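Local coordinates for protein diguanylate cyclase TpbB (Pseudomonas aeruginosa, PDB 4IOB) that synthesises the second messenger cyclic di-GMP from two GTP molecules through this GGDEF domain, the cytosolic catalytic portion of a membrane-bound regulator of biofilm formation, at residues A[95-100]-A[153-158]; A[91-96]-A[121-126]; A[28-33]-A[134-139]. All coordinates share one frame; numbering follows the deposited sequence.

Interaction 1: residues A[95-100]-A[153-158]; sequences IADNII and GSRRLA
D97 and R155 join helix 89-102 to strand 155-157, the outermost strand of the GGDEF-domain sheet, through a salt bridge made by the epsilon nitrogen. R155 NE donates to D97 OD1 at 2.6 Å, and the N-H...O angle of 138° shows that the bond is bent. The oxygen accepts on its syn lone pair, the side facing OD2, and lies close to the guanidinium plane. The carboxylate is nevertheless turned 33° from that plane. OD2 stays 4.0 Å from NE, which leaves a single-oxygen grip in place of a two-pronged pairing.

In R155, CG sits between the backbone N and the carbonyl carbon (chi1 41°), and the chain bends at chi2, which carries CD over towards the helix; an extended third torsion continues to NE. CD packs 3.9 Å from A96 CB, and the R155 side chain also rests on L93 of the same helix. The CB of D97 is not aimed at the strand, but the end of its side chain comes nearer.

One helical turn beyond A96, I100 supplies the apolar half through two separate branches. CG2 meets the carbonyl oxygen of G153 at 3.4 Å, while CD1 reaches the S154-R155 peptide, 3.6 Å from R155 N, and touches R155 CB at 3.9 Å. The CB of S154 points away from the helix, and its OG bonds to A151 O.

Both D97 and R155 are partly exposed and touch a neighbouring molecule in the crystal, and the details of their pairing may owe something to the lattice. The chemistry implies an ionic link at the surface, probably weakened by solvent screening, laid over an aliphatic layer formed by A96, I100 and the methylene groups of R155.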
loop_
_atom_site.group_PDB
_atom_site.type_symbol
_atom_site.label_atom_id
_atom_site.label_comp_id
_atom_site.label_asym_id
_atom_site.label_seq_id
_atom_site.Cartn_x
_atom_site.Cartn_y
_atom_site.Cartn_z
ATOM N N ILE A 95 -5.782 -5.103 8.195
ATOM C CA ILE A 95 -4.595 -5.455 7.424
ATOM C C ILE A 95 -3.614 -4.289 7.369
ATOM O O ILE A 95 -2.401 -4.482 7.456
ATOM C CB ILE A 95 -4.960 -5.885 5.992
ATOM C CG1 ILE A 95 -5.831 -7.143 6.020
ATOM C CG2 ILE A 95 -3.703 -6.123 5.168
ATOM C CD1 ILE A 95 -6.222 -7.648 4.649
ATOM N N ALA A 96 -4.147 -3.078 7.228
ATOM C CA ALA A 96 -3.323 -1.876 7.208
ATOM C C ALA A 96 -2.595 -1.701 8.536
ATOM O O ALA A 96 -1.403 -1.393 8.565
ATOM C CB ALA A 96 -4.174 -0.655 6.902
ATOM N N ASP A 97 -3.319 -1.897 9.635
ATOM C CA ASP A 97 -2.722 -1.828 10.962
ATOM C C ASP A 97 -1.539 -2.784 11.058
ATOM O O ASP A 97 -0.489 -2.438 11.597
ATOM C CB ASP A 97 -3.756 -2.174 12.036
ATOM C CG ASP A 97 -4.861 -1.143 12.137
ATOM O OD1 ASP A 97 -4.756 -0.088 11.477
ATOM O OD2 ASP A 97 -5.835 -1.388 12.880
ATOM N N ASN A 98 -1.721 -3.989 10.527
ATOM C CA ASN A 98 -0.677 -5.006 10.550
ATOM C C ASN A 98 0.532 -4.614 9.708
ATOM O O ASN A 98 1.675 -4.845 10.101
ATOM C CB ASN A 98 -1.234 -6.351 10.080
ATOM C CG ASN A 98 -2.387 -6.836 10.936
ATOM O OD1 ASN A 98 -2.683 -6.262 11.985
ATOM N ND2 ASN A 98 -3.048 -7.900 10.491
ATOM N N ILE A 99 0.271 -4.022 8.547
ATOM C CA ILE A 99 1.339 -3.583 7.657
ATOM C C ILE A 99 2.190 -2.502 8.314
ATOM O O ILE A 99 3.418 -2.525 8.223
ATOM C CB ILE A 99 0.780 -3.048 6.325
ATOM C CG1 ILE A 99 0.079 -4.166 5.553
ATOM C CG2 ILE A 99 1.894 -2.441 5.487
ATOM C CD1 ILE A 99 -0.452 -3.736 4.203
ATOM N N ILE A 100 1.532 -1.556 8.975
ATOM C CA ILE A 100 2.227 -0.468 9.651
ATOM C C ILE A 100 2.966 -0.967 10.888
ATOM O O ILE A 100 3.976 -0.391 11.293
ATOM C CB ILE A 100 1.255 0.654 10.060
ATOM C CG1 ILE A 100 0.626 1.292 8.820
ATOM C CG2 ILE A 100 1.972 1.704 10.895
ATOM C CD1 ILE A 100 -0.361 2.394 9.134
ATOM N N GLY A 153 3.117 7.431 9.004
ATOM C CA GLY A 153 3.113 6.143 9.682
ATOM C C GLY A 153 1.697 5.818 10.109
ATOM O O GLY A 153 1.476 5.041 11.039
ATOM N N SER A 154 0.734 6.423 9.421
ATOM C CA SER A 154 -0.674 6.232 9.731
ATOM C C SER A 154 -1.452 5.775 8.504
ATOM O O SER A 154 -1.015 5.967 7.369
ATOM C CB SER A 154 -1.280 7.529 10.271
ATOM O OG SER A 154 -1.258 8.550 9.288
ATOM N N ARG A 155 -2.604 5.164 8.745
ATOM C CA ARG A 155 -3.510 4.765 7.679
ATOM C C ARG A 155 -4.705 5.708 7.669
ATOM O O ARG A 155 -5.066 6.272 8.703
ATOM C CB ARG A 155 -3.983 3.331 7.899
ATOM C CG ARG A 155 -4.290 3.029 9.353
ATOM C CD ARG A 155 -5.433 2.044 9.493
ATOM N NE ARG A 155 -5.981 2.070 10.845
ATOM C CZ ARG A 155 -6.693 3.077 11.337
ATOM N NH1 ARG A 155 -6.939 4.145 10.589
ATOM N NH2 ARG A 155 -7.155 3.020 12.578
ATOM N N ARG A 156 -5.322 5.874 6.505
ATOM C CA ARG A 156 -6.404 6.838 6.355
ATOM C C ARG A 156 -7.441 6.375 5.339
ATOM O O ARG A 156 -7.104 6.042 4.202
ATOM C CB ARG A 156 -5.831 8.199 5.950
ATOM C CG ARG A 156 -6.829 9.157 5.319
ATOM C CD ARG A 156 -7.668 9.882 6.358
ATOM N NE ARG A 156 -8.225 11.118 5.818
ATOM C CZ ARG A 156 -9.233 11.167 4.951
ATOM N NH1 ARG A 156 -9.796 10.045 4.522
ATOM N NH2 ARG A 156 -9.676 12.336 4.509
ATOM N N LEU A 157 -8.702 6.352 5.756
ATOM C CA LEU A 157 -9.794 5.987 4.863
ATOM C C LEU A 157 -10.315 7.206 4.119
ATOM O O LEU A 157 -10.681 8.211 4.728
ATOM C CB LEU A 157 -10.933 5.324 5.637
ATOM C CG LEU A 157 -10.775 3.832 5.931
ATOM C CD1 LEU A 157 -11.895 3.351 6.842
ATOM C CD2 LEU A 157 -10.750 3.031 4.638
ATOM N N ALA A 158 -10.349 7.106 2.797
ATOM C CA ALA A 158 -10.831 8.196 1.970
ATOM C C ALA A 158 -12.220 8.652 2.400
ATOM O O ALA A 158 -13.005 7.882 2.957
ATOM C CB ALA A 158 -10.840 7.785 0.506
#

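Interaction 2: residues A[91-96]-A[121-126]; sequences DALRIA and IGIALY
A92, L93 and A96 meet I121, I123 and L125 without an aromatic ring between them; the flat groups in the contact are peptide groups of the helix, which take part through the oxygens of A92 and A96. The oxygen of A96 lies 3.8 Å from I121 CD1, and that of A92 lies 4.0 Å from I123 CD1, both being ordinary van der Waals approaches. The ring of Y126 belongs to the opposite face of the sheet, where that side chain touches L28 and L136.

I123 makes the largest contribution, using both branches: CD1 reaches the A92-L93 turn as well as A96 one turn later, while CG2 meets A92. Its CG1 is anti to the carbonyl carbon (chi1 -50°) and the chain continues extended, and CD1 at its end fits between L93 and A96. This methyl touches L93 CD2 at 3.4 Å and A96 CB at 3.7 Å. CG2, anti to the backbone N, lies 4.1 Å from A92 CB.

The neighbours on the strand fill in before and after I123. I121 brings CD1 to 4.0 Å from A96 CB, and L125 CD2 comes equally near to A92 CB. The two alanines each offer a methyl to the strand; the segment axes run almost antiparallel and approach to 9.8 Å, an ordinary spacing for a helix on a sheet. L157 of strand 155-157 packs against L93, I123 and L125, while L31, A29 and L83 extend the same apolar layer across the sheet.

Strands 78-86 and 119-126 run parallel with strand 27-35 between them, and helix 89-102 connects them over one face: a beta-alpha-beta crossover, part of the alpha/beta core of the GGDEF domain.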
loop_
_atom_site.group_PDB
_atom_site.type_symbol
_atom_site.label_atom_id
_atom_site.label_comp_id
_atom_site.label_asym_id
_atom_site.label_seq_id
_atom_site.Cartn_x
_atom_site.Cartn_y
_atom_site.Cartn_z
ATOM N N ASP A 91 -11.818 -5.190 8.069
ATOM C CA ASP A 91 -10.710 -6.054 7.679
ATOM C C ASP A 91 -9.618 -5.257 6.978
ATOM O O ASP A 91 -8.433 -5.416 7.273
ATOM C CB ASP A 91 -11.199 -7.182 6.769
ATOM C CG ASP A 91 -12.021 -8.215 7.513
ATOM O OD1 ASP A 91 -12.201 -8.064 8.739
ATOM O OD2 ASP A 91 -12.487 -9.180 6.869
ATOM N N ALA A 92 -10.023 -4.400 6.047
ATOM C CA ALA A 92 -9.080 -3.560 5.316
ATOM C C ALA A 92 -8.243 -2.725 6.276
ATOM O O ALA A 92 -7.032 -2.589 6.101
ATOM C CB ALA A 92 -9.819 -2.664 4.334
ATOM N N LEU A 93 -8.896 -2.168 7.292
ATOM C CA LEU A 93 -8.204 -1.380 8.306
ATOM C C LEU A 93 -7.320 -2.277 9.165
ATOM O O LEU A 93 -6.256 -1.865 9.624
ATOM C CB LEU A 93 -9.209 -0.636 9.185
ATOM C CG LEU A 93 -10.056 0.442 8.503
ATOM C CD1 LEU A 93 -11.142 0.946 9.443
ATOM C CD2 LEU A 93 -9.182 1.590 8.024
ATOM N N ARG A 94 -7.776 -3.508 9.376
ATOM C CA ARG A 94 -7.041 -4.484 10.170
ATOM C C ARG A 94 -5.720 -4.843 9.497
ATOM O O ARG A 94 -4.671 -4.885 10.142
ATOM C CB ARG A 94 -7.887 -5.745 10.363
ATOM C CG ARG A 94 -7.272 -6.784 11.287
ATOM C CD ARG A 94 -7.566 -6.475 12.747
ATOM N N ILE A 95 -5.782 -5.103 8.195
ATOM C CA ILE A 95 -4.595 -5.455 7.424
ATOM C C ILE A 95 -3.614 -4.289 7.369
ATOM O O ILE A 95 -2.401 -4.482 7.456
ATOM C CB ILE A 95 -4.960 -5.885 5.992
ATOM C CG1 ILE A 95 -5.831 -7.143 6.020
ATOM C CG2 ILE A 95 -3.703 -6.123 5.168
ATOM C CD1 ILE A 95 -6.222 -7.648 4.649
ATOM N N ALA A 96 -4.147 -3.078 7.228
ATOM C CA ALA A 96 -3.323 -1.876 7.208
ATOM C C ALA A 96 -2.595 -1.701 8.536
ATOM O O ALA A 96 -1.403 -1.393 8.565
ATOM C CB ALA A 96 -4.174 -0.655 6.902
ATOM N N ILE A 121 -0.562 4.861 4.691
ATOM C CA ILE A 121 -1.496 4.122 3.850
ATOM C C ILE A 121 -2.817 4.857 3.646
ATOM O O ILE A 121 -3.402 5.381 4.594
ATOM C CB ILE A 121 -1.787 2.725 4.431
ATOM C CG1 ILE A 121 -0.480 1.988 4.729
ATOM C CG2 ILE A 121 -2.655 1.920 3.476
ATOM C CD1 ILE A 121 -0.676 0.637 5.379
ATOM N N GLY A 122 -3.278 4.886 2.400
ATOM C CA GLY A 122 -4.576 5.462 2.064
ATOM C C GLY A 122 -5.515 4.383 1.562
ATOM O O GLY A 122 -5.253 3.748 0.539
ATOM N N ILE A 123 -6.612 4.174 2.281
ATOM C CA ILE A 123 -7.515 3.065 1.989
ATOM C C ILE A 123 -8.787 3.502 1.269
ATOM O O ILE A 123 -9.560 4.310 1.785
ATOM C CB ILE A 123 -7.899 2.316 3.278
ATOM C CG1 ILE A 123 -6.646 1.979 4.088
ATOM C CG2 ILE A 123 -8.696 1.062 2.948
ATOM C CD1 ILE A 123 -6.939 1.366 5.440
ATOM N N ALA A 124 -8.997 2.957 0.075
ATOM C CA ALA A 124 -10.212 3.211 -0.693
ATOM C C ALA A 124 -11.049 1.940 -0.770
ATOM O O ALA A 124 -10.517 0.851 -0.988
ATOM C CB ALA A 124 -9.867 3.710 -2.085
ATOM N N LEU A 125 -12.359 2.079 -0.597
ATOM C CA LEU A 125 -13.241 0.919 -0.514
ATOM C C LEU A 125 -14.264 0.854 -1.642
ATOM O O LEU A 125 -14.705 1.880 -2.159
ATOM C CB LEU A 125 -13.969 0.904 0.831
ATOM C CG LEU A 125 -13.122 0.649 2.077
ATOM C CD1 LEU A 125 -13.923 0.951 3.334
ATOM C CD2 LEU A 125 -12.611 -0.784 2.093
ATOM N N TYR A 126 -14.638 -0.366 -2.013
ATOM C CA TYR A 126 -15.733 -0.579 -2.947
ATOM C C TYR A 126 -16.867 -1.335 -2.261
ATOM O O TYR A 126 -16.625 -2.283 -1.515
ATOM C CB TYR A 126 -15.265 -1.346 -4.182
ATOM C CG TYR A 126 -16.404 -1.742 -5.091
ATOM C CD1 TYR A 126 -16.840 -0.893 -6.101
ATOM C CD2 TYR A 126 -17.056 -2.957 -4.930
ATOM C CE1 TYR A 126 -17.887 -1.249 -6.930
ATOM C CE2 TYR A 126 -18.104 -3.321 -5.754
ATOM C CZ TYR A 126 -18.514 -2.464 -6.751
ATOM O OH TYR A 126 -19.557 -2.821 -7.575
#

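Interaction 3: residues A[28-33]-A[134-139]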
loop_
_atom_site.group_PDB
_atom_site.type_symbol
_atom_site.label_atom_id
_atom_site.label_comp_id
_atom_site.label_asym_id
_atom_site.label_seq_id
_atom_site.Cartn_x
_atom_site.Cartn_y
_atom_site.Cartn_z
ATOM N N LEU A 28 -14.333 -5.043 -2.011
ATOM C CA LEU A 28 -12.899 -5.041 -2.263
ATOM C C LEU A 28 -12.307 -3.695 -1.872
ATOM O O LEU A 28 -12.999 -2.677 -1.880
ATOM C CB LEU A 28 -12.601 -5.351 -3.732
ATOM C CG LEU A 28 -12.848 -4.240 -4.754
ATOM C CD1 LEU A 28 -11.871 -3.093 -4.541
ATOM C CD2 LEU A 28 -12.722 -4.789 -6.167
ATOM N N ALA A 29 -11.026 -3.695 -1.523
ATOM C CA ALA A 29 -10.360 -2.474 -1.098
ATOM C C ALA A 29 -9.041 -2.265 -1.830
ATOM O O ALA A 29 -8.367 -3.221 -2.212
ATOM C CB ALA A 29 -10.135 -2.489 0.407
ATOM N N VAL A 30 -8.687 -1.001 -2.029
ATOM C CA VAL A 30 -7.398 -0.642 -2.592
ATOM C C VAL A 30 -6.626 0.179 -1.570
ATOM O O VAL A 30 -7.088 1.234 -1.130
ATOM C CB VAL A 30 -7.548 0.177 -3.886
ATOM C CG1 VAL A 30 -6.206 0.757 -4.304
ATOM C CG2 VAL A 30 -8.137 -0.683 -4.993
ATOM N N LEU A 31 -5.457 -0.318 -1.185
ATOM C CA LEU A 31 -4.602 0.378 -0.236
ATOM C C LEU A 31 -3.385 0.956 -0.943
ATOM O O LEU A 31 -2.753 0.288 -1.760
ATOM C CB LEU A 31 -4.136 -0.570 0.868
ATOM C CG LEU A 31 -5.082 -0.885 2.024
ATOM C CD1 LEU A 31 -6.420 -1.399 1.520
ATOM C CD2 LEU A 31 -4.424 -1.888 2.961
ATOM N N PHE A 32 -3.065 2.202 -0.618
ATOM C CA PHE A 32 -1.868 2.859 -1.122
ATOM C C PHE A 32 -0.865 3.020 0.006
ATOM O O PHE A 32 -1.198 3.558 1.062
ATOM C CB PHE A 32 -2.216 4.243 -1.650
ATOM C CG PHE A 32 -2.365 4.306 -3.137
ATOM C CD1 PHE A 32 -1.466 5.031 -3.898
ATOM C CD2 PHE A 32 -3.402 3.648 -3.774
ATOM C CE1 PHE A 32 -1.597 5.102 -5.270
ATOM C CE2 PHE A 32 -3.540 3.713 -5.147
ATOM C CZ PHE A 32 -2.634 4.442 -5.897
ATOM N N ILE A 33 0.364 2.576 -0.217
ATOM C CA ILE A 33 1.385 2.667 0.816
ATOM C C ILE A 33 2.544 3.550 0.366
ATOM O O ILE A 33 3.144 3.315 -0.682
ATOM C CB ILE A 33 1.907 1.270 1.199
ATOM C CG1 ILE A 33 0.734 0.298 1.363
ATOM C CG2 ILE A 33 2.744 1.342 2.467
ATOM C CD1 ILE A 33 1.146 -1.100 1.771
ATOM N N ALA A 134 -10.401 3.475 -11.759
ATOM C CA ALA A 134 -9.801 4.805 -11.771
ATOM C C ALA A 134 -10.073 5.559 -10.472
ATOM O O ALA A 134 -9.147 5.896 -9.732
ATOM C CB ALA A 134 -10.301 5.603 -12.965
ATOM N N ALA A 135 -11.347 5.818 -10.200
ATOM C CA ALA A 135 -11.744 6.571 -9.015
ATOM C C ALA A 135 -11.244 5.920 -7.731
ATOM O O ALA A 135 -10.751 6.599 -6.831
ATOM C CB ALA A 135 -13.255 6.737 -8.974
ATOM N N LEU A 136 -11.377 4.599 -7.651
ATOM C CA LEU A 136 -10.954 3.859 -6.468
ATOM C C LEU A 136 -9.459 4.040 -6.224
ATOM O O LEU A 136 -9.006 4.080 -5.081
ATOM C CB LEU A 136 -11.294 2.376 -6.616
ATOM C CG LEU A 136 -11.346 1.560 -5.322
ATOM C CD1 LEU A 136 -12.347 2.166 -4.350
ATOM C CD2 LEU A 136 -11.694 0.111 -5.621
ATOM N N LEU A 137 -8.697 4.152 -7.308
ATOM C CA LEU A 137 -7.265 4.398 -7.215
ATOM C C LEU A 137 -7.007 5.841 -6.798
ATOM O O LEU A 137 -6.178 6.111 -5.928
ATOM C CB LEU A 137 -6.584 4.108 -8.553
ATOM C CG LEU A 137 -6.714 2.680 -9.090
ATOM C CD1 LEU A 137 -6.176 2.586 -10.509
ATOM C CD2 LEU A 137 -6.005 1.693 -8.176
ATOM N N HIS A 138 -7.726 6.766 -7.428
ATOM C CA HIS A 138 -7.597 8.186 -7.123
ATOM C C HIS A 138 -7.956 8.472 -5.695
ATOM O O HIS A 138 -7.333 9.312 -5.046
ATOM C CB HIS A 138 -8.472 9.009 -8.062
ATOM C CG HIS A 138 -8.523 10.478 -7.715
ATOM N ND1 HIS A 138 -7.511 11.323 -7.986
ATOM C CD2 HIS A 138 -9.519 11.241 -7.106
ATOM C CE1 HIS A 138 -7.837 12.561 -7.569
ATOM N NE2 HIS A 138 -9.067 12.509 -7.031
ATOM N N ASP A 139 -8.967 7.771 -5.191
ATOM C CA ASP A 139 -9.400 7.941 -3.809
ATOM C C ASP A 139 -8.335 7.451 -2.833
ATOM O O ASP A 139 -8.038 8.117 -1.842
ATOM C CB ASP A 139 -10.720 7.208 -3.564
ATOM C CG ASP A 139 -11.877 7.823 -4.327
ATOM O OD1 ASP A 139 -11.656 8.829 -5.034
ATOM O OD2 ASP A 139 -13.008 7.302 -4.218
#
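L28 and V30 pack closely against L136, where strand 27-35 passes beneath the first turns of helix 133-150. A single methyl, L136 CD2, receives both: L28 CD1 comes to 3.4 Å and V30 CG2 to 3.7 Å. With CG anti to the backbone N (chi1 -160°), the branch carbon of L136 itself comes 3.9 Å from V30 CG2. Although the CB of L28 is not aimed at the helix, the end of the side chain comes nearer and CD1 makes the contact. All three residues are buried, and the surroundings close over them: L18 and A84 touch L28, while A124 and A130 touch L136.

V30 uses its second methyl for the next helix residue, with CG1 4.0 Å from L137 CD2. Strand 27-35 is the middle strand of the five-stranded sheet in the GGDEF domain. Its alternate residues L28, V30 and F32 face helix 133-150, whereas A29 and L31 belong to the other face of the sheet, under helix 89-102. L14 of helix 7-23 also meets V30 and L137, so two helices share this face. The strand leads on to S35, a magnesium-binding residue, whose side chain is about 11 Å from that of F32.

Towards F32 the fit is looser. Its CE2 stands 4.4 Å from L137 CD2, and within the two segments the nearest partner of the ring is the main-chain oxygen of L137, 3.6 Å from CE2, approaching the ring obliquely. L137 is only partly exposed, with F10 and L14 against its side chain. On the outer side of the helix, the CB of H138 points away from the strand and the residue is exposed, and A134 is likewise at the surface.

From the N terminus, strand 28-33 comes first and meets helix 134-139 only after a hundred intervening residues, so interaction 3 closes a long loop. Interaction 2 opens and closes within that loop, returning 121-126 to helix 91-96. Interaction 1 starts from the same helix but ends beyond residue 139, at 153-158, and therefore crosses interaction 3. Helix 89-102 is thus tied to two neighbouring parallel strands, 119-126 and 155-157, which are themselves joined by backbone hydrogen bonds such as R156 to I123. Interaction 3 holds helix 133-150, the connection between those strands, to the opposite face of the same sheet.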